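Local atomic coordinates of SusD superfamily protein (Bacteroides vulgatus ATCC 8482, PDB entry 3JQ0), a protein that probably binds nutrient glycans at the outer membrane of a gut bacterium. Residues M153-I156 with K157-I160; F179-A182 with A183-Q186; Q186-K189 with G190-Y193. All coordinates share one frame; numbering follows the deposited sequence.

Interaction 1 of 3, residues M153-I156 with K157-I160; sequences MEQI and KKDI
Q155 sets its CG anti to the backbone N (chi1 -179°) and then bends at chi2 (65°), which swings its amide along the helix to the carboxylate of D159. NE2 of Q155 there donates to OD2 of D159 across 3.2 Å. The bond is nearly straight and runs in the plane of the amide, but it meets OD2 from above the carboxylate plane, the two flat groups standing 67° apart. D159 has its stronger partner in R111 of helix 97-122, which forms a salt bridge with OD1 and is likely to keep the buried carboxylate ionised. In one of two conformers of K158, two waters link the same amide to its ammonium group: one accepts from Q155 NE2 at 3.0 Å and from K158 NZ, the other donates to Q155 OE1 at 2.8 Å and also accepts from NZ. These i to i+4 and i to i+3 links ride on regular alpha-helical bonds, K157 N to M153 O measuring 2.9 Å, within helix 149-167 of the TPR-related helical part of the SusD fold. On the side turned to helix 182-199, the bent chain of M153, a selenomethionine, and the extended chain of K157 cross obliquely, with CG of M153 at 3.8 Å from CE of K157. NZ of K157 continues to a hydrogen bond with S196 and a cation-pi contact with Y193. One turn on, CG2 of I156 touches CD1 of I160 at 3.7 Å.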
HETATM    1  N   MSE A 153     -15.512   2.454  13.513  1.00  8.52           N
HETATM    2  CA  MSE A 153     -14.331   3.176  13.961  1.00  8.82           C
HETATM    3  C   MSE A 153     -14.124   3.098  15.451  1.00  8.65           C
HETATM    4  O   MSE A 153     -12.999   2.955  15.916  1.00  9.00           O
HETATM    5  CB  MSE A 153     -14.344   4.646  13.466  1.00  8.90           C
HETATM    6  CG  MSE A 153     -13.147   5.433  13.965  1.00  9.14           C
HETATM    7 SE   MSE A 153     -11.437   4.681  13.402  1.00  9.39          SE
HETATM    8  CE  MSE A 153     -11.250   5.617  11.706  1.00  9.74           C
ATOM      9  N   GLU A 154     -15.198   3.166  16.238  1.00  9.27           N
ATOM     10  CA  GLU A 154     -15.049   2.987  17.685  0.51  9.84           C
ATOM     11  C   GLU A 154     -14.444   1.617  18.031  1.00  9.44           C
ATOM     12  O   GLU A 154     -13.600   1.516  18.910  1.00  9.40           O
ATOM     13  CB  GLU A 154     -16.403   3.138  18.432  0.51 11.61           C
ATOM     14  CG  GLU A 154     -17.080   4.537  18.468  0.51 13.15           C
ATOM     15  CD  GLU A 154     -18.630   4.449  18.744  0.51 19.75           C
ATOM     16  OE1 GLU A 154     -19.115   3.429  19.288  0.51 23.48           O
ATOM     17  OE2 GLU A 154     -19.370   5.391  18.418  0.51 26.42           O
ATOM     18  N   GLN A 155     -14.856   0.562  17.312  1.00  9.31           N
ATOM     19  CA  GLN A 155     -14.293  -0.759  17.541  1.00  9.38           C
ATOM     20  C   GLN A 155     -12.817  -0.815  17.122  1.00  8.94           C
ATOM     21  O   GLN A 155     -11.989  -1.406  17.843  1.00  9.51           O
ATOM     22  CB  GLN A 155     -15.112  -1.819  16.804  1.00  9.76           C
ATOM     23  CG  GLN A 155     -14.561  -3.227  17.043  1.00 11.40           C
ATOM     24  CD  GLN A 155     -14.658  -3.679  18.480  1.00 12.03           C
ATOM     25  OE1 GLN A 155     -15.631  -3.358  19.160  1.00 13.95           O
ATOM     26  NE2 GLN A 155     -13.637  -4.405  18.963  1.00 12.99           N
ATOM     27  N   ILE A 156     -12.479  -0.208  15.995  1.00  8.53           N
ATOM     28  CA  ILE A 156     -11.103  -0.131  15.565  1.00  9.12           C
ATOM     29  C   ILE A 156     -10.259   0.517  16.684  1.00  8.31           C
ATOM     30  O   ILE A 156      -9.172   0.018  17.028  1.00  8.71           O
ATOM     31  CB  ILE A 156     -10.981   0.631  14.216  1.00  8.89           C
ATOM     32  CG1 ILE A 156     -11.552  -0.196  13.085  1.00  8.73           C
ATOM     33  CG2 ILE A 156      -9.554   1.094  13.931  1.00  9.06           C
ATOM     34  CD1 ILE A 156     -11.872   0.602  11.832  1.00  8.98           C
ATOM     35  N   LYS A 157     -10.739   1.640  17.207  1.00  8.92           N
ATOM     36  CA  LYS A 157     -10.019   2.348  18.262  1.00  8.55           C
ATOM     37  C   LYS A 157      -9.892   1.510  19.541  1.00  8.90           C
ATOM     38  O   LYS A 157      -8.871   1.544  20.220  1.00  9.38           O
ATOM     39  CB  LYS A 157     -10.636   3.700  18.534  1.00  9.18           C
ATOM     40  CG  LYS A 157     -10.387   4.673  17.417  1.00  9.38           C
ATOM     41  CD  LYS A 157     -11.119   5.978  17.601  1.00 10.24           C
ATOM     42  CE  LYS A 157     -10.764   6.977  16.507  1.00 11.72           C
ATOM     43  NZ  LYS A 157     -11.608   8.206  16.685  1.00 14.46           N
ATOM     44  N   LYS A 158     -10.938   0.750  19.877  1.00  9.34           N
ATOM     45  CA  LYS A 158     -10.892  -0.115  21.035  0.52  9.22           C
ATOM     46  C   LYS A 158      -9.845  -1.211  20.874  1.00  8.97           C
ATOM     47  O   LYS A 158      -9.108  -1.530  21.798  1.00  9.76           O
ATOM     48  CB  LYS A 158     -12.297  -0.690  21.265  0.52  9.36           C
ATOM     49  CG  LYS A 158     -12.473  -1.532  22.534  0.52 10.41           C
ATOM     50  CD  LYS A 158     -13.880  -2.092  22.628  0.52 12.56           C
ATOM     51  CE  LYS A 158     -14.026  -3.012  23.841  0.52 15.32           C
ATOM     52  NZ  LYS A 158     -15.260  -3.824  23.862  0.52 19.51           N
ATOM     53  N   ASP A 159      -9.798  -1.792  19.665  1.00  9.04           N
ATOM     54  CA  ASP A 159      -8.803  -2.828  19.394  1.00  8.84           C
ATOM     55  C   ASP A 159      -7.384  -2.262  19.347  1.00  8.78           C
ATOM     56  O   ASP A 159      -6.452  -2.932  19.772  1.00  9.39           O
ATOM     57  CB  ASP A 159      -9.183  -3.546  18.114  1.00  8.76           C
ATOM     58  CG  ASP A 159     -10.329  -4.517  18.310  1.00  9.61           C
ATOM     59  OD1 ASP A 159     -10.533  -4.995  19.448  1.00 11.22           O
ATOM     60  OD2 ASP A 159     -10.989  -4.858  17.278  1.00 10.39           O
ATOM     61  N   ILE A 160      -7.207  -1.054  18.799  1.00  8.70           N
ATOM     62  CA  ILE A 160      -5.902  -0.400  18.813  1.00  8.72           C
ATOM     63  C   ILE A 160      -5.448  -0.211  20.285  1.00  8.94           C
ATOM     64  O   ILE A 160      -4.293  -0.471  20.636  1.00  9.16           O
ATOM     65  CB  ILE A 160      -5.930   0.938  18.054  1.00  8.87           C
ATOM     66  CG1 ILE A 160      -6.030   0.678  16.552  1.00  9.41           C
ATOM     67  CG2 ILE A 160      -4.730   1.803  18.430  1.00  9.71           C
ATOM     68  CD1 ILE A 160      -6.386   1.895  15.736  1.00 10.74           C
TER
HETATM   69  O   HOH W   1     -13.882  -5.600  21.663  1.00 23.73           O
HETATM   70  O   HOH W   2     -16.599  -4.445  21.529  1.00 27.05           O

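Interaction 2 of 3, residues F179-A182 with A183-Q186; sequences FWSA and AATQ
S181 has an extended backbone (phi -151°, psi 175°) and A182 a helical one, so the chain turns into its helix between them, and the carbonyl O of S181 takes the N-H of T185 at 3.1 Å. Q186 N follows with a bond to A182 O. The side chain of S181 works at the same end: its OG accepts a weak capping bond from A184 N at 3.5 Å. A water that donates to OG and accepts from A183 N at 2.9 Å extends the cap to a second N-H of the first turn. This is a serine N-cap, here opening helix 182-199 inside the helical core of the SusD fold. W180, just before the cap, folds back over the first turn with its CG anti to the backbone N (chi1 -162°). CB of A184 sits over the face of the five-membered ring, 3.6 Å from its centroid, in a CH-pi contact. At the ring edge, NE1 of W180 donates to OG1 of T185 over 2.8 Å, nearly straight and in the indole plane. Face and edge contacts together fix the rotation of the indole, and Y113, F245 and F167 pack round it. The hydroxyl of T185 is also hydrogen-bonded to S163 of helix 149-167. NE2 of Q186 bonds E164 on that helix and donates to a water that in turn donates to A182 O at 2.9 Å.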
ATOM      1  N   PHE A 179       6.107 -10.040  11.147  1.00  7.81           N
ATOM      2  CA  PHE A 179       5.012 -10.308  12.062  1.00  8.12           C
ATOM      3  C   PHE A 179       4.578  -8.975  12.650  1.00  7.63           C
ATOM      4  O   PHE A 179       5.359  -8.036  12.770  1.00  8.55           O
ATOM      5  CB  PHE A 179       5.416 -11.303  13.175  1.00  9.09           C
ATOM      6  CG  PHE A 179       5.318 -12.750  12.742  1.00 10.53           C
ATOM      7  CD1 PHE A 179       6.126 -13.285  11.737  1.00 14.74           C
ATOM      8  CD2 PHE A 179       4.388 -13.585  13.320  1.00 10.74           C
ATOM      9  CE1 PHE A 179       5.998 -14.620  11.365  1.00 16.39           C
ATOM     10  CE2 PHE A 179       4.262 -14.904  12.928  1.00 11.80           C
ATOM     11  CZ  PHE A 179       5.026 -15.411  11.944  1.00 13.68           C
ATOM     12  N   TRP A 180       3.308  -8.896  13.066  1.00  7.80           N
ATOM     13  CA  TRP A 180       2.791  -7.678  13.634  1.00  7.87           C
ATOM     14  C   TRP A 180       3.546  -7.319  14.922  1.00  7.81           C
ATOM     15  O   TRP A 180       4.015  -8.193  15.640  1.00  8.45           O
ATOM     16  CB  TRP A 180       1.268  -7.788  13.865  1.00  8.28           C
ATOM     17  CG  TRP A 180       0.572  -6.471  14.045  1.00  7.40           C
ATOM     18  CD1 TRP A 180       0.379  -5.780  15.223  1.00  7.72           C
ATOM     19  CD2 TRP A 180      -0.004  -5.677  13.005  1.00  7.85           C
ATOM     20  NE1 TRP A 180      -0.310  -4.627  14.957  1.00  8.06           N
ATOM     21  CE2 TRP A 180      -0.546  -4.512  13.622  1.00  7.33           C
ATOM     22  CE3 TRP A 180      -0.154  -5.845  11.630  1.00  8.04           C
ATOM     23  CZ2 TRP A 180      -1.171  -3.509  12.910  1.00  8.24           C
ATOM     24  CZ3 TRP A 180      -0.788  -4.835  10.901  1.00  8.81           C
ATOM     25  CH2 TRP A 180      -1.300  -3.691  11.550  1.00  8.39           C
ATOM     26  N   SER A 181       3.650  -6.031  15.226  1.00  8.22           N
ATOM     27  CA  SER A 181       4.488  -5.536  16.339  1.00  7.99           C
ATOM     28  C   SER A 181       3.883  -4.245  16.877  1.00  8.49           C
ATOM     29  O   SER A 181       2.942  -3.657  16.295  1.00  8.46           O
ATOM     30  CB  SER A 181       5.907  -5.262  15.847  1.00  8.83           C
ATOM     31  OG  SER A 181       5.921  -4.152  14.966  1.00  9.88           O
ATOM     32  N   ALA A 182       4.470  -3.730  17.954  1.00  8.25           N
ATOM     33  CA  ALA A 182       3.996  -2.498  18.552  1.00  7.98           C
ATOM     34  C   ALA A 182       4.049  -1.312  17.598  1.00  8.04           C
ATOM     35  O   ALA A 182       3.139  -0.471  17.586  1.00  8.29           O
ATOM     36  CB  ALA A 182       4.764  -2.178  19.828  1.00  9.13           C
ATOM     37  N   ALA A 183       5.096  -1.240  16.771  1.00  7.70           N
ATOM     38  CA  ALA A 183       5.223  -0.136  15.852  1.00  7.91           C
ATOM     39  C   ALA A 183       4.181  -0.249  14.737  1.00  7.23           C
ATOM     40  O   ALA A 183       3.727   0.765  14.229  1.00  8.04           O
ATOM     41  CB  ALA A 183       6.639  -0.036  15.271  1.00  9.12           C
ATOM     42  N   ALA A 184       3.797  -1.460  14.355  1.00  7.61           N
ATOM     43  CA  ALA A 184       2.726  -1.644  13.385  1.00  7.49           C
ATOM     44  C   ALA A 184       1.403  -1.091  13.951  1.00  7.07           C
ATOM     45  O   ALA A 184       0.637  -0.379  13.279  1.00  7.07           O
ATOM     46  CB  ALA A 184       2.565  -3.100  12.966  1.00  7.67           C
ATOM     47  N   THR A 185       1.106  -1.410  15.221  1.00  7.38           N
ATOM     48  CA  THR A 185      -0.086  -0.849  15.876  1.00  7.36           C
ATOM     49  C   THR A 185      -0.014   0.689  15.919  1.00  7.53           C
ATOM     50  O   THR A 185      -1.041   1.338  15.688  1.00  7.59           O
ATOM     51  CB  THR A 185      -0.289  -1.431  17.274  1.00  7.78           C
ATOM     52  OG1 THR A 185      -0.682  -2.773  17.073  1.00  8.84           O
ATOM     53  CG2 THR A 185      -1.386  -0.681  18.043  1.00  9.20           C
ATOM     54  N   GLN A 186       1.129   1.291  16.216  1.00  7.46           N
ATOM     55  CA  GLN A 186       1.221   2.752  16.231  1.00  7.26           C
ATOM     56  C   GLN A 186       1.020   3.374  14.841  1.00  6.93           C
ATOM     57  O   GLN A 186       0.375   4.395  14.731  1.00  7.52           O
ATOM     58  CB  GLN A 186       2.509   3.236  16.875  1.00  8.10           C
ATOM     59  CG  GLN A 186       2.611   2.857  18.346  1.00  8.92           C
ATOM     60  CD  GLN A 186       1.482   3.434  19.163  1.00  9.41           C
ATOM     61  OE1 GLN A 186       1.276   4.663  19.194  1.00 10.47           O
ATOM     62  NE2 GLN A 186       0.739   2.556  19.829  1.00  9.97           N
TER
HETATM   63  O   HOH W   3       7.668  -2.643  16.918  1.00  9.73           O
HETATM   64  O   HOH W   4       1.568  -0.245  20.028  1.00  9.12           O

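Interaction 3 of 3, residues Q186-K189 with G190-Y193; sequences QMLK and GEAY
K189 and Y193, one helical turn apart, meet through both backbone and side chain. Among the backbone hydrogen bonds, Y193 N donates to K189 O at 2.9 Å, and the same i to i+4 pattern joins G190 to Q186 and E191 to M187. The shortest of the set runs from A192 N to L188 O, at 2.8 Å. All eight residues have helical phi and psi, as in the middle of a regular alpha-helix.

The side-chain contacts are chiefly carbon against carbon. The extended chain of K189 runs obliquely past the ring of Y193, its CG 3.8 Å from CD1 and its CE 4.1 Å from CE1 of the tyrosine. The ring also turns an edge to the helix backbone: K189 O lies near the ring plane, 3.2 Å from CD1 of Y193. With chi1 at -76°, the tyrosine swings CG beside its own backbone N, which brings the ring back over the preceding turn. With an alanine in place of this tyrosine, the alkyl chain of K189 would probably be left without its aromatic neighbour and freer to turn.

Ionic and polar groups find their partners on other elements. NZ of K189 makes a salt bridge with E164 of helix 149-167, while the carboxylate of E191 is held by Y362 and Q370. Helix 182-199 packs against several neighbours: L188 lies on Y113 and F116 of helix 97-122, Y193 on I209 of helix 204-217, and M187 on C367 of helix 364-377 and on Y362 of strand 359-363.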
ATOM      1  N   GLN A 186       1.129   1.291  16.216  1.00  7.46           N
ATOM      2  CA  GLN A 186       1.221   2.752  16.231  1.00  7.26           C
ATOM      3  C   GLN A 186       1.020   3.374  14.841  1.00  6.93           C
ATOM      4  O   GLN A 186       0.375   4.395  14.731  1.00  7.52           O
ATOM      5  CB  GLN A 186       2.509   3.236  16.875  1.00  8.10           C
ATOM      6  CG  GLN A 186       2.611   2.857  18.346  1.00  8.92           C
ATOM      7  CD  GLN A 186       1.482   3.434  19.163  1.00  9.41           C
ATOM      8  OE1 GLN A 186       1.276   4.663  19.194  1.00 10.47           O
ATOM      9  NE2 GLN A 186       0.739   2.556  19.829  1.00  9.97           N
HETATM   10  N   MSE A 187       1.527   2.715  13.781  1.00  6.82           N
HETATM   11  CA  MSE A 187       1.257   3.172  12.423  1.00  6.94           C
HETATM   12  C   MSE A 187      -0.239   3.159  12.154  1.00  7.04           C
HETATM   13  O   MSE A 187      -0.810   4.132  11.639  1.00  7.17           O
HETATM   14  CB  MSE A 187       1.964   2.271  11.397  1.00  7.16           C
HETATM   15  CG  MSE A 187       3.437   2.553  11.165  1.00  7.88           C
HETATM   16 SE   MSE A 187       3.822   4.327  10.503  1.00  8.37          SE
HETATM   17  CE  MSE A 187       2.896   4.277   8.859  1.00 10.81           C
ATOM     18  N   LEU A 188      -0.900   2.050  12.442  1.00  7.25           N
ATOM     19  CA  LEU A 188      -2.327   1.914  12.201  1.00  6.92           C
ATOM     20  C   LEU A 188      -3.093   2.941  13.037  1.00  7.08           C
ATOM     21  O   LEU A 188      -4.049   3.555  12.566  1.00  7.42           O
ATOM     22  CB  LEU A 188      -2.765   0.501  12.549  1.00  7.21           C
ATOM     23  CG  LEU A 188      -4.273   0.270  12.524  1.00  7.65           C
ATOM     24  CD1 LEU A 188      -4.866   0.500  11.137  1.00  8.69           C
ATOM     25  CD2 LEU A 188      -4.582  -1.146  13.030  1.00  9.21           C
ATOM     26  N   LYS A 189      -2.667   3.143  14.269  1.00  7.26           N
ATOM     27  CA  LYS A 189      -3.295   4.156  15.140  1.00  6.83           C
ATOM     28  C   LYS A 189      -3.208   5.543  14.496  1.00  6.93           C
ATOM     29  O   LYS A 189      -4.187   6.297  14.460  1.00  7.50           O
ATOM     30  CB  LYS A 189      -2.626   4.128  16.499  1.00  7.36           C
ATOM     31  CG  LYS A 189      -3.283   5.080  17.512  1.00  8.22           C
ATOM     32  CD  LYS A 189      -2.676   4.973  18.887  1.00  8.29           C
ATOM     33  CE  LYS A 189      -3.398   5.799  19.916  1.00  9.75           C
ATOM     34  NZ  LYS A 189      -2.710   5.727  21.252  1.00 10.85           N
ATOM     35  N   GLY A 190      -2.034   5.896  13.986  1.00  6.86           N
ATOM     36  CA  GLY A 190      -1.892   7.176  13.325  1.00  7.02           C
ATOM     37  C   GLY A 190      -2.834   7.283  12.127  1.00  6.89           C
ATOM     38  O   GLY A 190      -3.515   8.318  11.940  1.00  7.38           O
ATOM     39  N   GLU A 191      -2.925   6.213  11.323  1.00  6.64           N
ATOM     40  CA  GLU A 191      -3.809   6.263  10.185  1.00  6.23           C
ATOM     41  C   GLU A 191      -5.262   6.414  10.609  1.00  6.84           C
ATOM     42  O   GLU A 191      -6.038   7.172  10.005  1.00  7.24           O
ATOM     43  CB  GLU A 191      -3.689   5.002   9.312  1.00  7.02           C
ATOM     44  CG  GLU A 191      -2.314   4.803   8.717  1.00  7.48           C
ATOM     45  CD  GLU A 191      -2.341   3.765   7.616  1.00  7.49           C
ATOM     46  OE1 GLU A 191      -2.799   2.623   7.820  1.00  8.72           O
ATOM     47  OE2 GLU A 191      -1.981   4.151   6.485  1.00  9.32           O
ATOM     48  N   ALA A 192      -5.666   5.665  11.621  1.00  6.75           N
ATOM     49  CA  ALA A 192      -7.057   5.650  12.056  1.00  7.50           C
ATOM     50  C   ALA A 192      -7.473   6.996  12.644  1.00  6.88           C
ATOM     51  O   ALA A 192      -8.579   7.491  12.360  1.00  7.22           O
ATOM     52  CB  ALA A 192      -7.285   4.546  13.096  1.00  7.87           C
ATOM     53  N   TYR A 193      -6.592   7.633  13.435  1.00  6.97           N
ATOM     54  CA  TYR A 193      -6.931   8.923  14.007  1.00  7.14           C
ATOM     55  C   TYR A 193      -6.824  10.037  12.966  1.00  6.76           C
ATOM     56  O   TYR A 193      -7.569  11.026  13.072  1.00  7.19           O
ATOM     57  CB  TYR A 193      -6.153   9.177  15.307  1.00  7.06           C
ATOM     58  CG  TYR A 193      -6.698   8.415  16.459  1.00  7.23           C
ATOM     59  CD1 TYR A 193      -6.351   7.096  16.725  1.00  8.03           C
ATOM     60  CD2 TYR A 193      -7.577   9.025  17.357  1.00  8.36           C
ATOM     61  CE1 TYR A 193      -6.884   6.416  17.797  1.00  7.89           C
ATOM     62  CE2 TYR A 193      -8.101   8.349  18.443  1.00  8.61           C
ATOM     63  CZ  TYR A 193      -7.756   7.029  18.658  1.00  8.32           C
ATOM     64  OH  TYR A 193      -8.267   6.334  19.742  1.00  9.23           O
TER

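How the interactions relate
Interactions 2 and 3 lie in series on helix 182-199 and share Q186, the first at its start and the second along its middle; interaction 1 belongs to the preceding helix 149-167. Interaction 2 is wholly buried, interaction 3 largely so, and interaction 1 has one side towards solvent. Interaction 1, at this partly open side, uses water-linked polar chains; the buried interaction 2 uses capping and an indole packed on the first turn; interaction 3 uses lysine-tyrosine packing. The two helices touch directly, CG2 of I160 lying 3.7 Å from CB of K189 and CD1 of I160 3.8 Å from CB of A192, which joins interactions 1 and 3.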